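Local coordinates for protein phosphodiesterase (Candida albicans, PDB 6CPU) that belongs to the phosphodiesterase family of the HD clan, mostly helical enzymes with a metal site, and holds zinc and magnesium in this model, at residues K87-Q92 against T180-Y185; C401-K406 against N445-V450. One frame throughout, in Å; residues are numbered along the deposited sequence.

Contact 1 of 2, residues K87-Q92 against T180-Y185; sequences KSLLIQ and TNQLIY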
loop_
_atom_site.group_PDB
_atom_site.type_symbol
_atom_site.label_atom_id
_atom_site.label_comp_id
_atom_site.label_asym_id
_atom_site.label_seq_id
_atom_site.Cartn_x
_atom_site.Cartn_y
_atom_site.Cartn_z
ATOM N N LYS A 87 -19.530 -18.212 -2.440
ATOM C CA LYS A 87 -18.382 -18.207 -3.358
ATOM C C LYS A 87 -18.330 -16.883 -4.113
ATOM O O LYS A 87 -17.266 -16.253 -4.261
ATOM C CB LYS A 87 -18.473 -19.360 -4.369
ATOM C CG LYS A 87 -18.254 -20.745 -3.776
ATOM C CD LYS A 87 -17.738 -21.711 -4.831
ATOM C CE LYS A 87 -17.422 -23.073 -4.241
ATOM N NZ LYS A 87 -18.663 -23.860 -3.981
ATOM N N SER A 88 -19.497 -16.461 -4.571
ATOM C CA SER A 88 -19.661 -15.226 -5.301
ATOM C C SER A 88 -19.327 -14.010 -4.423
ATOM O O SER A 88 -18.652 -13.077 -4.879
ATOM C CB SER A 88 -21.095 -15.149 -5.830
ATOM O OG SER A 88 -21.326 -13.968 -6.559
ATOM N N LEU A 89 -19.797 -14.027 -3.178
ATOM C CA LEU A 89 -19.494 -12.976 -2.209
ATOM C C LEU A 89 -17.987 -12.867 -1.969
ATOM O O LEU A 89 -17.433 -11.750 -1.958
ATOM C CB LEU A 89 -20.216 -13.243 -0.884
ATOM C CG LEU A 89 -19.951 -12.304 0.295
ATOM C CD1 LEU A 89 -20.260 -10.873 -0.091
ATOM C CD2 LEU A 89 -20.771 -12.714 1.517
ATOM N N LEU A 90 -17.338 -14.020 -1.803
ATOM C CA LEU A 90 -15.892 -14.068 -1.598
ATOM C C LEU A 90 -15.125 -13.403 -2.767
ATOM O O LEU A 90 -14.259 -12.570 -2.547
ATOM C CB LEU A 90 -15.441 -15.514 -1.420
ATOM C CG LEU A 90 -14.037 -15.773 -0.844
ATOM C CD1 LEU A 90 -13.966 -17.141 -0.163
ATOM C CD2 LEU A 90 -12.957 -15.679 -1.910
ATOM N N ILE A 91 -15.442 -13.795 -3.991
ATOM C CA ILE A 91 -14.788 -13.259 -5.188
ATOM C C ILE A 91 -15.070 -11.756 -5.342
ATOM O O ILE A 91 -14.153 -10.960 -5.573
ATOM C CB ILE A 91 -15.250 -14.039 -6.450
ATOM C CG1 ILE A 91 -14.713 -15.484 -6.447
ATOM C CG2 ILE A 91 -14.836 -13.343 -7.731
ATOM C CD1 ILE A 91 -13.208 -15.615 -6.259
ATOM N N GLN A 92 -16.338 -11.377 -5.220
ATOM C CA GLN A 92 -16.746 -9.978 -5.331
ATOM C C GLN A 92 -15.982 -9.056 -4.363
ATOM O O GLN A 92 -15.579 -7.944 -4.738
ATOM C CB GLN A 92 -18.250 -9.886 -5.071
ATOM C CG GLN A 92 -18.916 -8.589 -5.459
ATOM C CD GLN A 92 -20.379 -8.542 -5.039
ATOM O OE1 GLN A 92 -20.772 -9.093 -3.999
ATOM N NE2 GLN A 92 -21.190 -7.881 -5.837
ATOM N N THR A 180 -21.233 -8.053 6.719
ATOM C CA THR A 180 -19.941 -7.903 7.383
ATOM C C THR A 180 -19.512 -9.184 8.098
ATOM O O THR A 180 -18.362 -9.614 7.991
ATOM C CB THR A 180 -19.967 -6.702 8.346
ATOM O OG1 THR A 180 -20.098 -5.496 7.576
ATOM C CG2 THR A 180 -18.705 -6.620 9.203
ATOM N N ASN A 181 -20.430 -9.813 8.831
ATOM C CA ASN A 181 -20.068 -11.024 9.548
ATOM C C ASN A 181 -19.848 -12.218 8.646
ATOM O O ASN A 181 -19.040 -13.096 8.974
ATOM C CB ASN A 181 -21.110 -11.345 10.625
ATOM C CG ASN A 181 -21.106 -10.332 11.741
ATOM O OD1 ASN A 181 -20.057 -9.831 12.155
ATOM N ND2 ASN A 181 -22.289 -10.029 12.250
ATOM N N GLN A 182 -20.543 -12.240 7.509
ATOM C CA GLN A 182 -20.352 -13.271 6.508
ATOM C C GLN A 182 -18.962 -13.142 5.848
ATOM O O GLN A 182 -18.282 -14.144 5.631
ATOM C CB GLN A 182 -21.469 -13.211 5.459
ATOM C CG GLN A 182 -21.605 -14.443 4.572
ATOM C CD GLN A 182 -22.030 -15.701 5.327
ATOM O OE1 GLN A 182 -22.032 -16.795 4.768
ATOM N NE2 GLN A 182 -22.383 -15.548 6.597
ATOM N N LEU A 183 -18.547 -11.915 5.533
ATOM C CA LEU A 183 -17.179 -11.695 5.018
ATOM C C LEU A 183 -16.107 -12.100 6.024
ATOM O O LEU A 183 -15.080 -12.638 5.632
ATOM C CB LEU A 183 -16.966 -10.231 4.606
ATOM C CG LEU A 183 -17.766 -9.820 3.375
ATOM C CD1 LEU A 183 -17.642 -8.339 3.150
ATOM C CD2 LEU A 183 -17.333 -10.577 2.122
ATOM N N ILE A 184 -16.338 -11.819 7.313
ATOM C CA ILE A 184 -15.421 -12.216 8.383
ATOM C C ILE A 184 -15.322 -13.741 8.427
ATOM O O ILE A 184 -14.237 -14.307 8.600
ATOM C CB ILE A 184 -15.857 -11.649 9.762
ATOM C CG1 ILE A 184 -15.655 -10.130 9.806
ATOM C CG2 ILE A 184 -15.057 -12.280 10.899
ATOM C CD1 ILE A 184 -16.257 -9.432 11.006
ATOM N N TYR A 185 -16.466 -14.396 8.261
ATOM C CA TYR A 185 -16.545 -15.850 8.245
ATOM C C TYR A 185 -15.733 -16.441 7.090
ATOM O O TYR A 185 -14.985 -17.394 7.265
ATOM C CB TYR A 185 -18.010 -16.281 8.150
ATOM C CG TYR A 185 -18.189 -17.737 7.802
ATOM C CD1 TYR A 185 -18.619 -18.125 6.538
ATOM C CD2 TYR A 185 -17.929 -18.727 8.740
ATOM C CE1 TYR A 185 -18.781 -19.464 6.218
ATOM C CE2 TYR A 185 -18.089 -20.065 8.432
ATOM C CZ TYR A 185 -18.514 -20.429 7.174
ATOM O OH TYR A 185 -18.668 -21.768 6.886
#

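Contact 2 of 2, residues C401-K406 against N445-V450; sequences CTIEEK and NHDNTV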
loop_
_atom_site.group_PDB
_atom_site.type_symbol
_atom_site.label_atom_id
_atom_site.label_comp_id
_atom_site.label_asym_id
_atom_site.label_seq_id
_atom_site.Cartn_x
_atom_site.Cartn_y
_atom_site.Cartn_z
ATOM N N CYS A 401 -9.842 -1.422 20.262
ATOM C CA CYS A 401 -8.851 -1.130 21.297
ATOM C C CYS A 401 -8.742 0.371 21.478
ATOM O O CYS A 401 -8.937 1.133 20.530
ATOM C CB CYS A 401 -7.464 -1.651 20.924
ATOM S SG CYS A 401 -7.265 -3.431 21.022
ATOM N N THR A 402 -8.418 0.789 22.696
ATOM C CA THR A 402 -8.191 2.195 22.995
ATOM C C THR A 402 -6.693 2.403 23.200
ATOM O O THR A 402 -5.968 1.442 23.461
ATOM C CB THR A 402 -9.006 2.627 24.234
ATOM O OG1 THR A 402 -8.729 1.742 25.328
ATOM C CG2 THR A 402 -10.494 2.570 23.930
ATOM N N ILE A 403 -6.224 3.638 23.054
ATOM C CA ILE A 403 -4.784 3.914 23.104
ATOM C C ILE A 403 -4.150 3.717 24.488
ATOM O O ILE A 403 -2.936 3.560 24.587
ATOM C CB ILE A 403 -4.425 5.325 22.586
ATOM C CG1 ILE A 403 -5.085 6.426 23.427
ATOM C CG2 ILE A 403 -4.800 5.474 21.117
ATOM C CD1 ILE A 403 -4.383 7.753 23.282
ATOM N N GLU A 404 -4.972 3.775 25.535
ATOM C CA GLU A 404 -4.572 3.421 26.901
ATOM C C GLU A 404 -5.806 2.951 27.647
ATOM O O GLU A 404 -6.926 3.229 27.223
ATOM C CB GLU A 404 -3.956 4.618 27.624
ATOM C CG GLU A 404 -2.629 5.059 27.039
ATOM C CD GLU A 404 -1.802 5.891 27.985
ATOM O OE1 GLU A 404 -2.382 6.679 28.768
ATOM O OE2 GLU A 404 -0.563 5.765 27.926
ATOM N N GLU A 405 -5.616 2.252 28.763
ATOM C CA GLU A 405 -6.754 1.757 29.546
ATOM C C GLU A 405 -7.719 2.880 29.946
ATOM O O GLU A 405 -8.928 2.668 29.976
ATOM C CB GLU A 405 -6.283 1.003 30.796
ATOM C CG GLU A 405 -5.629 -0.335 30.493
ATOM C CD GLU A 405 -5.495 -1.226 31.718
ATOM O OE1 GLU A 405 -5.335 -0.697 32.842
ATOM O OE2 GLU A 405 -5.547 -2.465 31.554
ATOM N N LYS A 406 -7.179 4.064 30.234
ATOM C CA LYS A 406 -7.977 5.206 30.689
ATOM C C LYS A 406 -8.697 5.933 29.544
ATOM O O LYS A 406 -9.834 6.380 29.701
ATOM C CB LYS A 406 -7.081 6.204 31.431
ATOM C CG LYS A 406 -7.847 7.165 32.329
ATOM C CD LYS A 406 -7.079 8.454 32.582
ATOM C CE LYS A 406 -7.924 9.444 33.376
ATOM N NZ LYS A 406 -7.363 10.821 33.333
ATOM N N ASN A 445 -3.693 17.691 25.801
ATOM C CA ASN A 445 -3.937 16.498 26.622
ATOM C C ASN A 445 -3.191 15.283 26.042
ATOM O O ASN A 445 -2.523 15.394 25.006
ATOM C CB ASN A 445 -5.445 16.224 26.793
ATOM C CG ASN A 445 -6.155 15.882 25.484
ATOM O OD1 ASN A 445 -5.553 15.383 24.534
ATOM N ND2 ASN A 445 -7.452 16.142 25.441
ATOM N N HIS A 446 -3.293 14.138 26.710
ATOM C CA HIS A 446 -2.551 12.949 26.299
ATOM C C HIS A 446 -3.008 12.444 24.918
ATOM O O HIS A 446 -2.177 12.191 24.048
ATOM C CB HIS A 446 -2.670 11.839 27.346
ATOM C CG HIS A 446 -1.813 10.650 27.050
ATOM N ND1 HIS A 446 -0.459 10.752 26.820
ATOM C CD2 HIS A 446 -2.116 9.336 26.935
ATOM C CE1 HIS A 446 0.038 9.554 26.578
ATOM N NE2 HIS A 446 -0.947 8.676 26.642
ATOM N N ASP A 447 -4.321 12.322 24.727
ATOM C CA ASP A 447 -4.890 11.871 23.448
ATOM C C ASP A 447 -4.362 12.687 22.264
ATOM O O ASP A 447 -3.842 12.119 21.299
ATOM C CB ASP A 447 -6.422 11.923 23.485
ATOM C CG ASP A 447 -7.034 10.824 24.348
ATOM O OD1 ASP A 447 -6.281 10.019 24.945
ATOM O OD2 ASP A 447 -8.281 10.754 24.426
ATOM N N ASN A 448 -4.471 14.012 22.341
ATOM C CA ASN A 448 -4.002 14.878 21.249
ATOM C C ASN A 448 -2.477 14.921 21.104
ATOM O O ASN A 448 -1.962 15.244 20.032
ATOM C CB ASN A 448 -4.569 16.294 21.384
ATOM C CG ASN A 448 -6.074 16.338 21.209
ATOM O OD1 ASN A 448 -6.650 15.546 20.465
ATOM N ND2 ASN A 448 -6.721 17.269 21.895
ATOM N N THR A 449 -1.759 14.594 22.175
ATOM C CA THR A 449 -0.302 14.451 22.120
ATOM C C THR A 449 0.094 13.182 21.353
ATOM O O THR A 449 0.990 13.216 20.513
ATOM C CB THR A 449 0.309 14.433 23.541
ATOM O OG1 THR A 449 0.085 15.704 24.165
ATOM C CG2 THR A 449 1.810 14.155 23.504
ATOM N N VAL A 450 -0.573 12.075 21.653
ATOM C CA VAL A 450 -0.365 10.821 20.914
ATOM C C VAL A 450 -0.665 11.044 19.422
ATOM O O VAL A 450 0.140 10.676 18.565
ATOM C CB VAL A 450 -1.222 9.673 21.494
ATOM C CG1 VAL A 450 -1.241 8.457 20.572
ATOM C CG2 VAL A 450 -0.706 9.271 22.872
#

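Contact 1 of 2, residues K87-Q92 against T180-Y185
Leu89 of the helix through 87-92 reaches across to Leu183 and Gln182 on the helix through 180-185, and this one leucine supplies nearly the whole meeting from its side. Its two branches have separate tasks. CD1 and the branch point face the tip of Leu183: CG of Leu89 lies 3.6 Å from CD2 of Leu183, and CD1 of Leu89 lies 3.7 Å from the same methyl. CD2 of Leu89 instead rests against the aliphatic part of Gln182, 3.6 Å from Gln182 CG and 4.0 Å from Gln182 CB. With CG of Leu89 swung opposite its own backbone N (chi1 176°), the isobutyl group leaves the helix straight for the neighbouring one. Leu183 starts out more obliquely and needs the length of its extended chain to bring CD2 up to Leu89. Gln182 bends at chi2 (66°), and only its CB and CG come against the leucine.

Behind this first shell, Leu183 also packs on Ile393 of helix 377-394 and on Arg175. On the other helix, Leu90 and Ile91 cover Ile29 and Leu32 of helix 25-34, and Ile91 reaches Ile100 and Met102 of strand 100-103. Leu89 thus joins a helix packed on the parallel sheet to one lying against the helical part of the chain. No hydrogen bond crosses between the two segments; the join is dispersive and hydrophobic, which fixes proximity but imposes little directional constraint on the two helices.

Contact 2 of 2, residues C401-K406 against N445-V450
Glu404 meets His446 at the start of helix 446-462, their side chains crossing at about a right angle. From CB, which points at the helix, the glutamate chain sets CG opposite its own carbonyl carbon (chi1 -67°) and then runs extended. CG comes within 4.0 Å of NE2 of His446, and CD closes to 3.2 Å from that same nitrogen. At the tip the carboxylate comes obliquely to the NE2-CD2 bond of the imidazole: OE1 lies 3.2 Å from CD2 of His446, and OE2 3.2 Å from NE2, with the carboxylate and ring planes 41° apart. CG2 of Val450, one helical turn on, sits 3.7 Å above a face of the ring, toward its rim.

Next to this polar pair, Ile403 pushes its ethyl branch at the helix. CG1 takes the cramped place between backbone N and carbonyl carbon (chi1 61°), and from there CD1 meets CG2 of Val450 tip to tip at 4.0 Å. The same methyl lies 3.4 Å from OD1 of Asp447, an oxygen whose hydrogen bond goes to Ser407, the next residue along the loop after 401-406. Asn445 caps the helix: its OD1 accepts from the backbone N of Asn448 at 2.8 Å, nearly in line with the side-chain C=O. The loop is also held by the carbonyl O of Ile403, which accepts from Gln338 and Asn335; Gln338 touches His446 and Val450 too.

Apolar tips therefore fill the inner part of the contact, while acid and imidazole meet at its more exposed margin. The carboxylate of Glu404 would probably favour a protonated His446, and if so the pair would attract loop and helix start electrostatically.

In the fold
The two contacts lie apart in the one chain, their centres 34 Å from each other and their nearest atoms about 14 Å apart, and both segments of contact 1 precede those of contact 2 along the chain. Helix 377-394 lies between them in sequence: it packs on segment 180-185, and the chain then passes through helix 396-400 into the loop of contact 2. Their centres lie 22 and 26 Å from the centre of the chain, and neither includes a zinc ligand. Contact 2 is nonetheless connected to the metal site through its helices: helix 446-462 ends at the zinc ligand Asp462, and helix 336-348, which supplies Gln338, runs up to His349 and Asp350.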